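PDB 2CDQ: aspartokinase 1, chloroplastic from Arabidopsis thaliana, which phosphorylates L-aspartate with ATP to give 4-phospho-L-aspartate, the first step toward lysine, threonine, methionine and isoleucine, with lysine and S-adenosylmethionine as allosteric effectors. Local coordinates for residues 232-237 with 289-294; 30-35 with 249-254; 330-335 with 481-486; 437-442 with 476-481. All coordinates share one frame; numbering follows the deposited sequence.

Contact 1 of 4, residues 232-237 with 289-294; sequences GSDLTA and QVLHPQ. With LYS (lysine), chain D.
Asp234 meets Leu291 where the start of helix 232-244 faces the turn leading into helix 293-302, in the core of the amino acid kinase fold. The aspartate is a worked example of an acidic side chain shared between a lysine assigned by similarity to the ATP site and a nearby turn. Its CB, on a bond that points toward the 289-294 segment, lies 4.2 Å from Leu291 CD2, an apolar touch at the root of the side chain. CG stands anti to the carbonyl carbon (chi1 -66°). At the tip, OD2 accepts from Leu291 N at 2.7 Å, with the donor well above the carboxylate plane. A water donates to the same oxygen and accepts from His292 N, so OD2 holds one amide directly and the next through the water. The second oxygen, OD1, forms a salt bridge with Lys32 NZ. Beside this acid, Gly232 and Ser233 line the pocket of a bound lysine, Gly232 CA standing 3.6 Å from the ligand's CD. Farther along the helix, Leu235 CD1 rests 3.7 Å from Gln294 O. His292 reaches the second subunit through NE2, while its ND1 caps helix 293-302 by accepting from Gln294 N at 3.0 Å.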
loop_
_atom_site.group_PDB
_atom_site.type_symbol
_atom_site.label_atom_id
_atom_site.label_comp_id
_atom_site.label_asym_id
_atom_site.label_seq_id
_atom_site.Cartn_x
_atom_site.Cartn_y
_atom_site.Cartn_z
ATOM N N GLY A 232 0.880 -7.556 -25.809
ATOM C CA GLY A 232 0.761 -7.340 -27.247
ATOM C C GLY A 232 1.635 -8.224 -28.106
ATOM O O GLY A 232 1.720 -9.435 -27.883
ATOM N N SER A 233 2.294 -7.613 -29.085
ATOM C CA SER A 233 3.127 -8.353 -30.024
ATOM C C SER A 233 4.332 -9.008 -29.355
ATOM O O SER A 233 4.796 -10.059 -29.813
ATOM C CB SER A 233 3.564 -7.464 -31.187
ATOM O OG SER A 233 2.440 -6.998 -31.907
ATOM N N ASP A 234 4.827 -8.405 -28.272
ATOM C CA ASP A 234 5.923 -9.000 -27.500
ATOM C C ASP A 234 5.531 -10.411 -27.046
ATOM O O ASP A 234 6.302 -11.363 -27.217
ATOM C CB ASP A 234 6.308 -8.131 -26.287
ATOM C CG ASP A 234 6.920 -6.775 -26.674
ATOM O OD1 ASP A 234 7.645 -6.673 -27.692
ATOM O OD2 ASP A 234 6.688 -5.802 -25.926
ATOM N N LEU A 235 4.323 -10.538 -26.492
ATOM C CA LEU A 235 3.793 -11.829 -26.048
ATOM C C LEU A 235 3.771 -12.871 -27.171
ATOM O O LEU A 235 4.156 -14.026 -26.960
ATOM C CB LEU A 235 2.391 -11.666 -25.450
ATOM C CG LEU A 235 1.719 -12.917 -24.864
ATOM C CD1 LEU A 235 2.584 -13.572 -23.795
ATOM C CD2 LEU A 235 0.334 -12.582 -24.310
ATOM N N THR A 236 3.325 -12.452 -28.353
ATOM C CA THR A 236 3.317 -13.307 -29.534
ATOM C C THR A 236 4.707 -13.849 -29.809
ATOM O O THR A 236 4.862 -15.041 -30.089
ATOM C CB THR A 236 2.807 -12.547 -30.761
ATOM O OG1 THR A 236 1.470 -12.124 -30.509
ATOM C CG2 THR A 236 2.802 -13.428 -31.988
ATOM N N ALA A 237 5.709 -12.976 -29.712
ATOM C CA ALA A 237 7.092 -13.368 -29.964
ATOM C C ALA A 237 7.586 -14.415 -28.963
ATOM O O ALA A 237 8.167 -15.419 -29.362
ATOM C CB ALA A 237 8.001 -12.156 -29.971
ATOM N N GLN A 289 9.702 1.036 -23.870
ATOM C CA GLN A 289 8.265 0.894 -24.096
ATOM C C GLN A 289 7.957 -0.502 -24.612
ATOM O O GLN A 289 7.194 -0.676 -25.566
ATOM C CB GLN A 289 7.737 1.977 -25.042
ATOM C CG GLN A 289 7.306 3.275 -24.352
ATOM C CD GLN A 289 8.473 4.095 -23.810
ATOM O OE1 GLN A 289 8.376 4.688 -22.737
ATOM N NE2 GLN A 289 9.578 4.131 -24.549
ATOM N N VAL A 290 8.559 -1.496 -23.965
ATOM C CA VAL A 290 8.476 -2.888 -24.413
ATOM C C VAL A 290 8.348 -3.883 -23.258
ATOM O O VAL A 290 8.587 -3.547 -22.096
ATOM C CB VAL A 290 9.706 -3.293 -25.285
ATOM C CG1 VAL A 290 9.656 -2.626 -26.657
ATOM C CG2 VAL A 290 11.023 -2.994 -24.563
ATOM N N LEU A 291 7.962 -5.109 -23.603
ATOM C CA LEU A 291 7.982 -6.240 -22.686
ATOM C C LEU A 291 7.224 -5.993 -21.381
ATOM O O LEU A 291 7.816 -5.920 -20.298
ATOM C CB LEU A 291 9.426 -6.688 -22.421
ATOM C CG LEU A 291 10.196 -7.205 -23.637
ATOM C CD1 LEU A 291 11.685 -7.085 -23.414
ATOM C CD2 LEU A 291 9.810 -8.646 -23.952
ATOM N N HIS A 292 5.906 -5.854 -21.504
ATOM C CA HIS A 292 5.022 -5.862 -20.350
ATOM C C HIS A 292 5.296 -7.163 -19.592
ATOM O O HIS A 292 5.564 -8.189 -20.219
ATOM C CB HIS A 292 3.567 -5.783 -20.804
ATOM C CG HIS A 292 2.577 -5.831 -19.683
ATOM N ND1 HIS A 292 2.203 -7.007 -19.069
ATOM C CD2 HIS A 292 1.882 -4.848 -19.064
ATOM C CE1 HIS A 292 1.322 -6.748 -18.120
ATOM N NE2 HIS A 292 1.108 -5.445 -18.097
ATOM N N PRO A 293 5.250 -7.127 -18.245
ATOM C CA PRO A 293 5.586 -8.304 -17.438
ATOM C C PRO A 293 4.906 -9.592 -17.889
ATOM O O PRO A 293 5.523 -10.656 -17.860
ATOM C CB PRO A 293 5.102 -7.908 -16.047
ATOM C CG PRO A 293 5.271 -6.456 -16.023
ATOM C CD PRO A 293 4.901 -5.980 -17.391
ATOM N N GLN A 294 3.654 -9.476 -18.318
ATOM C CA GLN A 294 2.848 -10.614 -18.738
ATOM C C GLN A 294 3.370 -11.254 -20.022
ATOM O O GLN A 294 3.062 -12.410 -20.316
ATOM C CB GLN A 294 1.407 -10.159 -18.935
ATOM C CG GLN A 294 0.375 -11.260 -18.999
ATOM C CD GLN A 294 -1.008 -10.704 -19.259
ATOM O OE1 GLN A 294 -1.866 -10.724 -18.374
ATOM N NE2 GLN A 294 -1.227 -10.176 -20.466
HETATM N N LYS D . 0.115 -3.432 -33.102
HETATM C CA LYS D . 0.156 -2.244 -32.200
HETATM C C LYS D . 1.442 -1.418 -32.397
HETATM O O LYS D . 1.728 -0.978 -33.513
HETATM C CB LYS D . -0.034 -2.675 -30.740
HETATM C CG LYS D . 0.787 -3.896 -30.324
HETATM C CD LYS D . 0.760 -4.095 -28.819
HETATM C CE LYS D . 1.568 -3.027 -28.092
HETATM N NZ LYS D . 1.517 -3.221 -26.618
HETATM O OXT LYS D . 2.230 -1.157 -31.482
HETATM O O HOH W 1 4.878 -6.027 -23.973
#

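Contact 2 of 4, residues 30-35 with 249-254; sequences VMKFGG and IQVWKD
Phe33 and Trp252 stack across two neighbouring parallel strands, 29-33 and 248-253, in the central sheet of the amino acid kinase fold. Three backbone bonds, Gln250 N to Val30 O, Lys32 N to Gln250 O and Trp252 N to Lys32 O, set the register. Upon this frame the side chains sort themselves by face. In both Phe33 and Trp252 CG stands anti to the carbonyl carbon, and the two side chains lie side by side, pointing the same way. The outcome is an offset stack: the phenyl and the five-membered indole ring have centroids 4.3 Å apart and planes only 11° from parallel, with Phe33 CZ 3.5 Å from Trp252 CD1. Met31 adds a thioether to the aromatic pair. Its chain bends at the last torsion (chi3 97°), bringing CE obliquely to the indole near NE1 and CZ2, in a Met-aromatic contact with SD 5.3 Å from the centroid of the five-membered ring. Gln250 runs extended beside Met31; its OE1 takes a weak bond from Trp252 NE1 at 3.3 Å, and its NE2 turns to Glu248. Val30 and Ile249 pack on the other face, CG1 to CG1 at 3.8 Å. Lys32 shares that face, bent at chi2, which sets CD to one side, and its NZ is held by Asp234 of helix 232-244; by similarity it belongs to the ATP site, as does Gly35. Past the last direct backbone bond, a water prolongs the pairing by accepting from Gly34 N and donating to Trp252 O.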
loop_
_atom_site.group_PDB
_atom_site.type_symbol
_atom_site.label_atom_id
_atom_site.label_comp_id
_atom_site.label_asym_id
_atom_site.label_seq_id
_atom_site.Cartn_x
_atom_site.Cartn_y
_atom_site.Cartn_z
ATOM N N VAL A 30 13.078 -15.916 -33.129
ATOM C CA VAL A 30 11.955 -15.046 -33.471
ATOM C C VAL A 30 12.346 -13.574 -33.288
ATOM O O VAL A 30 12.934 -13.196 -32.273
ATOM C CB VAL A 30 10.672 -15.409 -32.668
ATOM C CG1 VAL A 30 10.998 -15.715 -31.212
ATOM C CG2 VAL A 30 9.637 -14.308 -32.769
ATOM N N MET A 31 12.042 -12.759 -34.297
ATOM C CA MET A 31 12.322 -11.325 -34.251
ATOM C C MET A 31 11.018 -10.544 -34.265
ATOM O O MET A 31 10.177 -10.729 -35.149
ATOM C CB MET A 31 13.215 -10.910 -35.419
ATOM C CG MET A 31 14.532 -11.669 -35.466
ATOM S SD MET A 31 15.415 -11.440 -37.012
ATOM C CE MET A 31 16.563 -10.157 -36.558
ATOM N N LYS A 32 10.851 -9.691 -33.261
ATOM C CA LYS A 32 9.643 -8.898 -33.117
ATOM C C LYS A 32 9.943 -7.452 -33.458
ATOM O O LYS A 32 10.952 -6.896 -33.013
ATOM C CB LYS A 32 9.097 -9.004 -31.693
ATOM C CG LYS A 32 7.852 -8.174 -31.428
ATOM C CD LYS A 32 8.198 -6.776 -30.950
ATOM C CE LYS A 32 6.956 -5.929 -30.808
ATOM N NZ LYS A 32 7.164 -4.896 -29.763
ATOM N N PHE A 33 9.051 -6.853 -34.243
ATOM C CA PHE A 33 9.177 -5.458 -34.653
ATOM C C PHE A 33 7.917 -4.660 -34.331
ATOM O O PHE A 33 6.797 -5.090 -34.631
ATOM C CB PHE A 33 9.514 -5.373 -36.146
ATOM C CG PHE A 33 10.868 -5.921 -36.488
ATOM C CD1 PHE A 33 11.993 -5.101 -36.448
ATOM C CD2 PHE A 33 11.023 -7.256 -36.832
ATOM C CE1 PHE A 33 13.256 -5.601 -36.753
ATOM C CE2 PHE A 33 12.283 -7.773 -37.137
ATOM C CZ PHE A 33 13.404 -6.942 -37.095
ATOM N N GLY A 34 8.118 -3.501 -33.711
ATOM C CA GLY A 34 7.028 -2.612 -33.328
ATOM C C GLY A 34 6.508 -1.766 -34.474
ATOM O O GLY A 34 6.967 -1.885 -35.610
ATOM N N GLY A 35 5.546 -0.903 -34.164
ATOM C CA GLY A 35 4.883 -0.073 -35.163
ATOM C C GLY A 35 5.810 0.843 -35.936
ATOM O O GLY A 35 5.764 0.877 -37.171
ATOM N N ILE A 249 14.635 -15.031 -27.901
ATOM C CA ILE A 249 13.592 -14.163 -28.446
ATOM C C ILE A 249 14.141 -12.742 -28.510
ATOM O O ILE A 249 14.630 -12.218 -27.513
ATOM C CB ILE A 249 12.298 -14.213 -27.594
ATOM C CG1 ILE A 249 11.759 -15.647 -27.532
ATOM C CG2 ILE A 249 11.230 -13.277 -28.160
ATOM C CD1 ILE A 249 11.141 -16.021 -26.199
ATOM N N GLN A 250 14.078 -12.141 -29.696
ATOM C CA GLN A 250 14.633 -10.811 -29.931
ATOM C C GLN A 250 13.534 -9.772 -30.060
ATOM O O GLN A 250 12.577 -9.967 -30.801
ATOM C CB GLN A 250 15.475 -10.803 -31.206
ATOM C CG GLN A 250 16.810 -11.529 -31.099
ATOM C CD GLN A 250 17.635 -11.453 -32.380
ATOM O OE1 GLN A 250 17.273 -10.754 -33.338
ATOM N NE2 GLN A 250 18.753 -12.178 -32.400
ATOM N N VAL A 251 13.676 -8.670 -29.334
ATOM C CA VAL A 251 12.748 -7.544 -29.441
ATOM C C VAL A 251 13.518 -6.343 -29.983
ATOM O O VAL A 251 14.517 -5.920 -29.399
ATOM C CB VAL A 251 12.073 -7.230 -28.077
ATOM C CG1 VAL A 251 11.425 -5.855 -28.070
ATOM C CG2 VAL A 251 11.044 -8.297 -27.737
ATOM N N TRP A 252 13.057 -5.806 -31.108
ATOM C CA TRP A 252 13.769 -4.720 -31.781
ATOM C C TRP A 252 13.281 -3.307 -31.423
ATOM O O TRP A 252 12.078 -3.052 -31.311
ATOM C CB TRP A 252 13.776 -4.951 -33.293
ATOM C CG TRP A 252 14.656 -6.111 -33.690
ATOM C CD1 TRP A 252 14.308 -7.433 -33.728
ATOM C CD2 TRP A 252 16.031 -6.049 -34.085
ATOM N NE1 TRP A 252 15.381 -8.195 -34.123
ATOM C CE2 TRP A 252 16.450 -7.370 -34.348
ATOM C CE3 TRP A 252 16.949 -5.005 -34.243
ATOM C CZ2 TRP A 252 17.750 -7.672 -34.759
ATOM C CZ3 TRP A 252 18.240 -5.309 -34.652
ATOM C CH2 TRP A 252 18.628 -6.631 -34.906
ATOM N N LYS A 253 14.248 -2.411 -31.229
ATOM C CA LYS A 253 14.007 -1.002 -30.911
ATOM C C LYS A 253 14.956 -0.098 -31.709
ATOM O O LYS A 253 15.802 -0.591 -32.456
ATOM C CB LYS A 253 14.188 -0.754 -29.408
ATOM C CG LYS A 253 13.046 -1.254 -28.527
ATOM C CD LYS A 253 13.009 -0.515 -27.196
ATOM C CE LYS A 253 12.331 0.848 -27.333
ATOM N NZ LYS A 253 12.476 1.678 -26.100
ATOM N N ASP A 254 14.818 1.219 -31.541
ATOM C CA ASP A 254 15.659 2.191 -32.251
ATOM C C ASP A 254 16.855 2.713 -31.441
ATOM O O ASP A 254 17.614 3.564 -31.919
ATOM C CB ASP A 254 14.810 3.359 -32.750
ATOM C CG ASP A 254 13.882 2.960 -33.880
ATOM O OD1 ASP A 254 14.251 2.071 -34.679
ATOM O OD2 ASP A 254 12.781 3.542 -33.975
HETATM O O HOH W 2 10.504 -2.561 -33.227
#

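Contact 3 of 4, residues 330-335 with 481-486; sequences SILTSI and SFFESG
Leu332 lies against Phe482 and Phe483, joining a strand that is outermost, within this chain, in a four-stranded antiparallel ACT-type sheet to the end of the helix 468-483 that packs on it. The contact illustrates how two consecutive aromatic residues can receive one strand in different ways. In the tight part, Leu332 has CG anti to the backbone N (chi1 -164°). Its CD2 methyl sits over one face of Phe482, 3.8 Å from the ring centroid and 25° off the normal, a CH-pi contact. The same methyl is 3.7 Å from CE1 of Phe483. Phe482 CB covers part of one face of Phe483. No hydrogen bond crosses this interface; its grip is apolar.

Next to this core, Thr333 and Ser334 both face Ile426 in a classic beta bulge. They are buried, but their CB bonds point away from the helix; Thr333 OG1 hydrogen-bonds Glu279 OE2 and Ser334 OG hydrogen-bonds Leu259 O. The contact is looser at Ile331, whose CG2 comes no nearer than 4.8 Å to Phe482 CE2. Beyond the helix, Ser485 and Gly486 are exposed to solvent, while Glu484 pairs with Arg268 elsewhere in the chain. Phe483, by contrast, turns its rim to the strand: Ile335 CD1 lies in its plane, 3.8 Å from CE1, and Leu332 O meets the edge 3.3 Å from CE2.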
loop_
_atom_site.group_PDB
_atom_site.type_symbol
_atom_site.label_atom_id
_atom_site.label_comp_id
_atom_site.label_asym_id
_atom_site.label_seq_id
_atom_site.Cartn_x
_atom_site.Cartn_y
_atom_site.Cartn_z
ATOM N N SER A 330 27.427 -4.366 -9.682
ATOM C CA SER A 330 26.085 -3.823 -9.933
ATOM C C SER A 330 25.544 -3.054 -8.729
ATOM O O SER A 330 25.394 -3.616 -7.642
ATOM C CB SER A 330 25.103 -4.926 -10.331
ATOM O OG SER A 330 23.768 -4.559 -10.004
ATOM N N ILE A 331 25.252 -1.771 -8.936
ATOM C CA ILE A 331 24.708 -0.918 -7.884
ATOM C C ILE A 331 23.324 -0.399 -8.272
ATOM O O ILE A 331 22.327 -0.895 -7.753
ATOM C CB ILE A 331 25.688 0.212 -7.499
ATOM C CG1 ILE A 331 26.988 -0.407 -6.981
ATOM C CG2 ILE A 331 25.065 1.155 -6.465
ATOM C CD1 ILE A 331 27.878 0.529 -6.210
ATOM N N LEU A 332 23.251 0.581 -9.171
ATOM C CA LEU A 332 21.956 1.012 -9.703
ATOM C C LEU A 332 21.842 0.530 -11.134
ATOM O O LEU A 332 22.835 0.495 -11.853
ATOM C CB LEU A 332 21.791 2.529 -9.632
ATOM C CG LEU A 332 20.378 3.105 -9.788
ATOM C CD1 LEU A 332 19.415 2.621 -8.692
ATOM C CD2 LEU A 332 20.432 4.617 -9.796
ATOM N N THR A 333 20.639 0.139 -11.540
ATOM C CA THR A 333 20.438 -0.400 -12.884
ATOM C C THR A 333 19.892 0.653 -13.853
ATOM O O THR A 333 20.452 0.866 -14.933
ATOM C CB THR A 333 19.513 -1.623 -12.874
ATOM O OG1 THR A 333 19.872 -2.489 -11.790
ATOM C CG2 THR A 333 19.628 -2.378 -14.178
ATOM N N SER A 334 18.799 1.303 -13.459
ATOM C CA SER A 334 18.151 2.321 -14.277
ATOM C C SER A 334 17.241 3.202 -13.423
ATOM O O SER A 334 16.872 2.825 -12.310
ATOM C CB SER A 334 17.346 1.666 -15.400
ATOM O OG SER A 334 16.662 2.631 -16.183
ATOM N N ILE A 335 16.903 4.376 -13.956
ATOM C CA ILE A 335 16.000 5.337 -13.330
ATOM C C ILE A 335 14.780 5.478 -14.231
ATOM O O ILE A 335 14.929 5.697 -15.438
ATOM C CB ILE A 335 16.684 6.707 -13.179
ATOM C CG1 ILE A 335 17.889 6.591 -12.235
ATOM C CG2 ILE A 335 15.688 7.759 -12.686
ATOM C CD1 ILE A 335 18.948 7.670 -12.413
ATOM N N SER A 481 24.758 11.411 -10.466
ATOM C CA SER A 481 25.339 10.915 -9.222
ATOM C C SER A 481 25.650 9.414 -9.255
ATOM O O SER A 481 26.595 8.959 -8.612
ATOM C CB SER A 481 24.393 11.233 -8.060
ATOM O OG SER A 481 24.990 10.985 -6.797
ATOM N N PHE A 482 24.854 8.657 -10.006
ATOM C CA PHE A 482 24.919 7.197 -9.979
ATOM C C PHE A 482 25.662 6.578 -11.153
ATOM O O PHE A 482 26.300 5.539 -11.000
ATOM C CB PHE A 482 23.510 6.601 -9.904
ATOM C CG PHE A 482 22.965 6.500 -8.505
ATOM C CD1 PHE A 482 22.044 7.434 -8.032
ATOM C CD2 PHE A 482 23.368 5.468 -7.659
ATOM C CE1 PHE A 482 21.533 7.345 -6.735
ATOM C CE2 PHE A 482 22.869 5.374 -6.364
ATOM C CZ PHE A 482 21.945 6.316 -5.901
ATOM N N PHE A 483 25.574 7.212 -12.318
ATOM C CA PHE A 483 26.122 6.641 -13.541
ATOM C C PHE A 483 27.251 7.469 -14.142
ATOM O O PHE A 483 27.933 7.019 -15.066
ATOM C CB PHE A 483 25.012 6.434 -14.570
ATOM C CG PHE A 483 23.931 5.500 -14.111
ATOM C CD1 PHE A 483 22.691 5.995 -13.717
ATOM C CD2 PHE A 483 24.151 4.126 -14.065
ATOM C CE1 PHE A 483 21.684 5.135 -13.287
ATOM C CE2 PHE A 483 23.154 3.257 -13.637
ATOM C CZ PHE A 483 21.919 3.762 -13.246
ATOM N N GLU A 484 27.450 8.674 -13.622
ATOM C CA GLU A 484 28.476 9.560 -14.161
ATOM C C GLU A 484 29.578 9.889 -13.149
ATOM O O GLU A 484 30.560 10.554 -13.490
ATOM C CB GLU A 484 27.847 10.841 -14.723
ATOM C CG GLU A 484 26.963 10.614 -15.945
ATOM C CD GLU A 484 26.279 11.884 -16.420
ATOM O OE1 GLU A 484 26.989 12.847 -16.779
ATOM O OE2 GLU A 484 25.030 11.913 -16.446
ATOM N N SER A 485 29.420 9.409 -11.914
ATOM C CA SER A 485 30.402 9.659 -10.852
ATOM C C SER A 485 31.499 8.586 -10.785
ATOM O O SER A 485 32.122 8.389 -9.737
ATOM C CB SER A 485 29.699 9.790 -9.499
ATOM O OG SER A 485 28.753 10.841 -9.520
ATOM N N GLY A 486 31.737 7.906 -11.906
ATOM C CA GLY A 486 32.752 6.856 -11.979
ATOM C C GLY A 486 32.340 5.574 -11.278
ATOM O O GLY A 486 31.187 5.435 -10.854
#

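Contact 4 of 4, residues 437-442 with 476-481; sequences ERAFHV and QALHKS
Arg438 and Ser481 form the polar part of a contact between helices 432-446 and 468-483, the two helices that pack on one sheet of the ACT region. The short helical segments run at 134° to each other, their axes 9.8 Å apart at closest approach. Hydrogen bonding is concentrated at one edge. The arginine chain is extended from CG to NE, and the guanidinium comes side-on, with NE at 2.9 Å and NH2 at 3.0 Å from Ser481 O. Both donors thus converge on one carbonyl oxygen, which lies in the guanidinium plane. Seen from the carbonyl the two differ: NH2 lies in its plane on a lone pair, whereas NE stands 55° above it.

Apolar contacts make up the rest. Val442 meets Ala477 and Leu478 through CG1 and Ser481 through CG2: CG1, anti to the backbone N (chi1 170°), reaches Ala477 CB at 3.7 Å, while CG2 lies against the CB and OG of Ser481. Leu478 CD2 approaches Val442 CB at 4.0 Å and Ala439 CB at 4.1 Å, and Leu425 of the sheet touches both Leu478 and Ala439. Toward the neighbouring subunit, Phe440 packs on Leu436 of that chain.

The chemistry implies a division of labour. Small and branched apolar groups probably set how closely the helices approach, and the paired donors fix the rotation of the guanidinium; because Ser481 O lies near the carboxyl end of its helix, the arginine's positive charge is probably well matched to the partial negative charge expected there.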
loop_
_atom_site.group_PDB
_atom_site.type_symbol
_atom_site.label_atom_id
_atom_site.label_comp_id
_atom_site.label_asym_id
_atom_site.label_seq_id
_atom_site.Cartn_x
_atom_site.Cartn_y
_atom_site.Cartn_z
ATOM N N GLU A 437 21.011 6.383 0.715
ATOM C CA GLU A 437 21.807 7.487 1.269
ATOM C C GLU A 437 22.166 8.470 0.158
ATOM O O GLU A 437 21.960 9.680 0.294
ATOM C CB GLU A 437 23.088 6.988 1.955
ATOM C CG GLU A 437 23.912 8.132 2.573
ATOM C CD GLU A 437 25.323 7.744 3.017
ATOM O OE1 GLU A 437 25.681 6.545 2.981
ATOM O OE2 GLU A 437 26.075 8.657 3.421
ATOM N N ARG A 438 22.682 7.933 -0.946
ATOM C CA ARG A 438 23.115 8.746 -2.076
ATOM C C ARG A 438 21.951 9.510 -2.713
ATOM O O ARG A 438 22.031 10.734 -2.900
ATOM C CB ARG A 438 23.821 7.871 -3.111
ATOM C CG ARG A 438 24.695 8.647 -4.074
ATOM C CD ARG A 438 25.552 7.705 -4.883
ATOM N NE ARG A 438 26.486 8.399 -5.770
ATOM C CZ ARG A 438 27.677 8.873 -5.401
ATOM N NH1 ARG A 438 28.099 8.764 -4.144
ATOM N NH2 ARG A 438 28.449 9.469 -6.300
ATOM N N ALA A 439 20.872 8.782 -3.020
ATOM C CA ALA A 439 19.678 9.344 -3.647
ATOM C C ALA A 439 19.152 10.551 -2.872
ATOM O O ALA A 439 19.035 11.654 -3.423
ATOM C CB ALA A 439 18.605 8.284 -3.771
ATOM N N PHE A 440 18.864 10.341 -1.589
ATOM C CA PHE A 440 18.340 11.403 -0.743
ATOM C C PHE A 440 19.342 12.520 -0.510
ATOM O O PHE A 440 18.944 13.678 -0.333
ATOM C CB PHE A 440 17.803 10.846 0.568
ATOM C CG PHE A 440 16.515 10.104 0.405
ATOM C CD1 PHE A 440 16.502 8.714 0.329
ATOM C CD2 PHE A 440 15.312 10.799 0.290
ATOM C CE1 PHE A 440 15.309 8.028 0.160
ATOM C CE2 PHE A 440 14.114 10.121 0.124
ATOM C CZ PHE A 440 14.108 8.736 0.057
ATOM N N HIS A 441 20.633 12.193 -0.535
ATOM C CA HIS A 441 21.639 13.239 -0.482
ATOM C C HIS A 441 21.463 14.163 -1.679
ATOM O O HIS A 441 21.457 15.389 -1.527
ATOM C CB HIS A 441 23.056 12.688 -0.464
ATOM C CG HIS A 441 24.096 13.758 -0.574
ATOM N ND1 HIS A 441 24.315 14.687 0.425
ATOM C CD2 HIS A 441 24.946 14.077 -1.579
ATOM C CE1 HIS A 441 25.268 15.519 0.046
ATOM N NE2 HIS A 441 25.668 15.171 -1.166
ATOM N N VAL A 442 21.304 13.567 -2.861
ATOM C CA VAL A 442 21.093 14.334 -4.091
ATOM C C VAL A 442 19.843 15.205 -3.969
ATOM O O VAL A 442 19.890 16.410 -4.234
ATOM C CB VAL A 442 21.013 13.417 -5.338
ATOM C CG1 VAL A 442 20.564 14.196 -6.552
ATOM C CG2 VAL A 442 22.355 12.766 -5.605
ATOM N N GLN A 476 17.814 13.799 -13.920
ATOM C CA GLN A 476 19.134 14.170 -14.417
ATOM C C GLN A 476 20.170 14.185 -13.299
ATOM O O GLN A 476 21.255 13.620 -13.452
ATOM C CB GLN A 476 19.080 15.532 -15.108
ATOM C CG GLN A 476 18.163 15.560 -16.324
ATOM C CD GLN A 476 17.985 16.950 -16.896
ATOM O OE1 GLN A 476 18.784 17.854 -16.641
ATOM N NE2 GLN A 476 16.931 17.128 -17.681
ATOM N N ALA A 477 19.828 14.820 -12.180
ATOM C CA ALA A 477 20.704 14.858 -11.011
ATOM C C ALA A 477 21.036 13.445 -10.503
ATOM O O ALA A 477 22.206 13.117 -10.272
ATOM C CB ALA A 477 20.079 15.692 -9.915
ATOM N N LEU A 478 20.009 12.610 -10.353
ATOM C CA LEU A 478 20.191 11.242 -9.885
ATOM C C LEU A 478 21.100 10.443 -10.822
ATOM O O LEU A 478 21.984 9.710 -10.368
ATOM C CB LEU A 478 18.837 10.547 -9.694
ATOM C CG LEU A 478 18.003 10.970 -8.472
ATOM C CD1 LEU A 478 16.637 10.314 -8.496
ATOM C CD2 LEU A 478 18.706 10.670 -7.143
ATOM N N HIS A 479 20.895 10.612 -12.126
ATOM C CA HIS A 479 21.697 9.931 -13.132
ATOM C C HIS A 479 23.153 10.370 -13.053
ATOM O O HIS A 479 24.059 9.544 -13.138
ATOM C CB HIS A 479 21.134 10.204 -14.521
ATOM C CG HIS A 479 21.685 9.308 -15.582
ATOM N ND1 HIS A 479 22.877 9.563 -16.224
ATOM C CD2 HIS A 479 21.204 8.160 -16.118
ATOM C CE1 HIS A 479 23.109 8.607 -17.108
ATOM N NE2 HIS A 479 22.107 7.746 -17.065
ATOM N N LYS A 480 23.366 11.673 -12.880
ATOM C CA LYS A 480 24.710 12.242 -12.747
ATOM C C LYS A 480 25.471 11.627 -11.571
ATOM O O LYS A 480 26.666 11.345 -11.676
ATOM C CB LYS A 480 24.638 13.765 -12.575
ATOM C CG LYS A 480 24.442 14.562 -13.864
ATOM C CD LYS A 480 24.111 16.015 -13.543
ATOM C CE LYS A 480 23.878 16.843 -14.800
ATOM N NZ LYS A 480 23.164 18.120 -14.483
ATOM N N SER A 481 24.758 11.411 -10.466
ATOM C CA SER A 481 25.339 10.915 -9.222
ATOM C C SER A 481 25.650 9.414 -9.255
ATOM O O SER A 481 26.595 8.959 -8.612
ATOM C CB SER A 481 24.393 11.233 -8.060
ATOM O OG SER A 481 24.990 10.985 -6.797
#

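How the contacts relate
Contacts 1 and 2 belong to the buried kinase core and touch directly; helix 232-244 and strand 248-253 follow each other in the chain, and the segments of the two contacts alternate along it. Contacts 3 and 4 lie about 27 to 33 Å away, centre to centre, in the ACT region, and share Ser481; both draw on helix 468-483. Contact 3 is largely buried and apolar, whereas contact 4 is only partly buried and adds a charged clasp. Near the ligand, contact 1 relies on an acid, a water and backbone amides, while contact 2 combines strand pairing with aromatic stacking. Contacts 1 and 4 also reach the second subunit.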